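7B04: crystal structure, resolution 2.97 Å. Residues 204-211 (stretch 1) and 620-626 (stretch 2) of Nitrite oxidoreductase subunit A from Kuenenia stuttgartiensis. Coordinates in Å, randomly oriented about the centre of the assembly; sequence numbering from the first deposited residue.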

# COMPACT_ATOMS: atom_id res chain seq x y z
N GLN B 204 -30.81 27.83 18.08
CA GLN B 204 -29.53 27.67 17.39
C GLN B 204 -29.68 27.43 15.90
O GLN B 204 -28.69 27.53 15.17
CB GLN B 204 -28.74 26.52 18.03
CG GLN B 204 -28.33 26.81 19.46
CD GLN B 204 -27.63 25.64 20.11
OE1 GLN B 204 -27.45 24.59 19.50
NE2 GLN B 204 -27.22 25.81 21.37
N GLY B 205 -30.88 27.12 15.42
CA GLY B 205 -31.13 26.99 14.00
C GLY B 205 -31.43 25.59 13.50
O GLY B 205 -31.55 25.41 12.28
N TYR B 206 -31.55 24.61 14.38
CA TYR B 206 -31.83 23.26 13.94
C TYR B 206 -33.29 23.14 13.49
O TYR B 206 -34.17 23.76 14.09
CB TYR B 206 -31.54 22.26 15.06
CG TYR B 206 -30.08 22.15 15.43
CD1 TYR B 206 -29.21 21.38 14.68
CD2 TYR B 206 -29.58 22.83 16.53
CE1 TYR B 206 -27.87 21.28 15.02
CE2 TYR B 206 -28.24 22.73 16.88
CZ TYR B 206 -27.39 21.96 16.12
OH TYR B 206 -26.06 21.86 16.45
N PRO B 207 -33.56 22.36 12.44
CA PRO B 207 -34.95 22.18 12.00
C PRO B 207 -35.81 21.54 13.07
O PRO B 207 -35.33 20.80 13.93
CB PRO B 207 -34.81 21.27 10.77
CG PRO B 207 -33.40 21.46 10.31
CD PRO B 207 -32.60 21.67 11.57
N LYS B 208 -37.12 21.83 13.00
CA LYS B 208 -38.05 21.28 13.97
C LYS B 208 -38.14 19.76 13.86
O LYS B 208 -38.38 19.08 14.86
CB LYS B 208 -39.44 21.90 13.75
CG LYS B 208 -40.34 22.02 14.98
CD LYS B 208 -41.77 21.64 14.62
CE LYS B 208 -42.67 21.54 15.84
NZ LYS B 208 -42.29 20.46 16.78
N GLU B 209 -37.95 19.23 12.65
CA GLU B 209 -37.98 17.78 12.45
C GLU B 209 -36.84 17.09 13.20
O GLU B 209 -37.02 16.00 13.75
CB GLU B 209 -37.91 17.47 10.96
CG GLU B 209 -39.13 17.93 10.18
CD GLU B 209 -39.06 19.39 9.78
OE1 GLU B 209 -38.03 20.03 10.05
OE2 GLU B 209 -40.04 19.90 9.19
N MET B 210 -35.66 17.72 13.24
CA MET B 210 -34.54 17.13 13.98
C MET B 210 -34.75 17.24 15.49
O MET B 210 -34.25 16.39 16.24
CB MET B 210 -33.23 17.80 13.58
CG MET B 210 -32.78 17.48 12.17
SD MET B 210 -31.23 18.30 11.76
CE MET B 210 -30.08 17.38 12.78
N VAL B 211 -35.47 18.26 15.94
CA VAL B 211 -35.70 18.42 17.37
C VAL B 211 -36.83 17.50 17.83
O VAL B 211 -36.79 16.95 18.94
CB VAL B 211 -35.98 19.89 17.71
CG1 VAL B 211 -36.25 20.07 19.19
CG2 VAL B 211 -34.82 20.77 17.26
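Stretch 2 620-626: SERPLIV

Stretch 1 leaves a helical turn through Gly205, whose positive phi (112°, psi 6°) breaks the helical pattern, then extends through Tyr206 and Pro207 (psi 143° and 153°) before a new helix begins at Lys208. Pro207 holds the N-cap position: its carbonyl O accepts from Val211 N at 3.2 Å and, weakly, from Met210 N at 3.2 Å. Stretch 2 opens with two residues of left-handed backbone, Ser620 (64°/37°) and Glu621 (58°/40°), straightens at Arg622 (-136°/144°), and passes through Pro623 and Leu624 into a strand at Ile625. The backbones stay well apart, nearest at Pro207 and Arg622, where CA lies 7.4 Å from CA. The contacts do not advance in simple register: Pro207 meets Arg622, Pro623 and Ile625, while Met210 returns to Glu621, Arg622 and Pro623. Side chains therefore make most of the contact, which buries 376 Å² and joins segments over 400 residues apart in sequence.

The CA-to-CB bond of Tyr206 (chi1 m) points sideways, but the end of its side chain comes nearer to stretch 2. Its hydroxyl OH donates a hydrogen bond to OE2 of Glu621 at 3.0 Å, with the carboxylate oxygen near the plane of the ring at its edge. The other carboxylate oxygen, OE1, is satisfied elsewhere in the structure.

Arg622 also starts out sideways, and its end comes nearer to stretch 1. Its NH1 donates to the backbone O of Glu621 at 2.8 Å with a nearly straight 165° angle, an anchor within its own stretch that helps fix the guanidinium. One face of that group is covered by Gly205 O and Tyr206 N. Gly205 O is 3.3 Å from Arg622 NH2, but the angle is too poor for a hydrogen bond; a water instead bridges the stretches, donating to Gln204 O at 2.9 Å and accepting from Arg622 NH2 at a short 2.4 Å. The backbone angles by themselves call for glycine at 205, because an ideal CB would be jammed against the carbonyl O of Gln204; that CB would lie 3.5 Å from Arg622 NH2, close but no clash.

Beyond this, the contact becomes largely apolar. Pro207 points toward stretch 2 and spans several neighbours, its CD 3.6 Å from Arg622 CD, its CG 4.0 Å from Pro623 CD and 4.1 Å from Ile625 CD1. One helical turn on, Met210 (m, t, p) places SD 3.5 Å from Pro623 CD and 3.3 Å from Glu621 O, while its CE lies 3.9 Å from Glu621 CG. The rule to read here is compact: a capping proline and a methionine three residues later both pack on Pro623, beside one tyrosine–carboxylate hydrogen bond and a water-bridged arginine.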

# COMPACT_ATOMS: atom_id res chain seq x y z
N SER B 620 -23.75 19.67 7.06
CA SER B 620 -23.91 20.84 7.92
C SER B 620 -25.09 20.64 8.87
O SER B 620 -25.84 21.57 9.18
CB SER B 620 -24.06 22.14 7.12
OG SER B 620 -22.85 22.47 6.46
N GLU B 621 -25.24 19.39 9.34
CA GLU B 621 -26.22 19.02 10.36
C GLU B 621 -27.65 19.36 9.94
O GLU B 621 -28.46 19.82 10.75
CB GLU B 621 -25.87 19.67 11.69
CG GLU B 621 -26.48 18.98 12.88
CD GLU B 621 -25.48 18.78 13.99
OE1 GLU B 621 -25.17 17.62 14.26
OE2 GLU B 621 -25.01 19.78 14.57
N ARG B 622 -27.97 19.15 8.67
CA ARG B 622 -29.31 19.40 8.15
C ARG B 622 -29.76 18.25 7.26
O ARG B 622 -28.93 17.67 6.54
CB ARG B 622 -29.38 20.72 7.37
CG ARG B 622 -28.91 21.94 8.16
CD ARG B 622 -29.86 22.27 9.30
NE ARG B 622 -29.50 23.52 9.98
CZ ARG B 622 -28.70 23.59 11.03
NH1 ARG B 622 -28.16 22.50 11.55
NH2 ARG B 622 -28.43 24.77 11.58
N PRO B 623 -31.04 17.90 7.28
CA PRO B 623 -31.57 16.95 6.30
C PRO B 623 -31.74 17.64 4.95
O PRO B 623 -31.50 18.84 4.80
CB PRO B 623 -32.93 16.54 6.89
CG PRO B 623 -32.88 16.98 8.33
CD PRO B 623 -32.03 18.21 8.32
N LEU B 624 -32.17 16.86 3.95
CA LEU B 624 -32.42 17.41 2.62
C LEU B 624 -33.76 18.14 2.66
O LEU B 624 -34.82 17.55 2.49
CB LEU B 624 -32.41 16.33 1.56
CG LEU B 624 -32.87 16.72 0.14
CD1 LEU B 624 -32.09 17.91 -0.39
CD2 LEU B 624 -32.74 15.54 -0.80
N ILE B 625 -33.69 19.44 2.89
CA ILE B 625 -34.85 20.32 2.85
C ILE B 625 -34.56 21.40 1.83
O ILE B 625 -33.56 22.13 1.96
CB ILE B 625 -35.15 20.94 4.22
CG1 ILE B 625 -35.19 19.88 5.32
CG2 ILE B 625 -36.47 21.72 4.17
CD1 ILE B 625 -35.04 20.46 6.71
N VAL B 626 -35.41 21.51 0.82
CA VAL B 626 -35.23 22.50 -0.23
C VAL B 626 -36.52 23.31 -0.27
O VAL B 626 -37.63 22.77 -0.13
CB VAL B 626 -34.89 21.89 -1.60
CG1 VAL B 626 -36.05 21.09 -2.16
CG2 VAL B 626 -34.50 22.99 -2.57
O HOH W 1 -27.87 25.00 13.92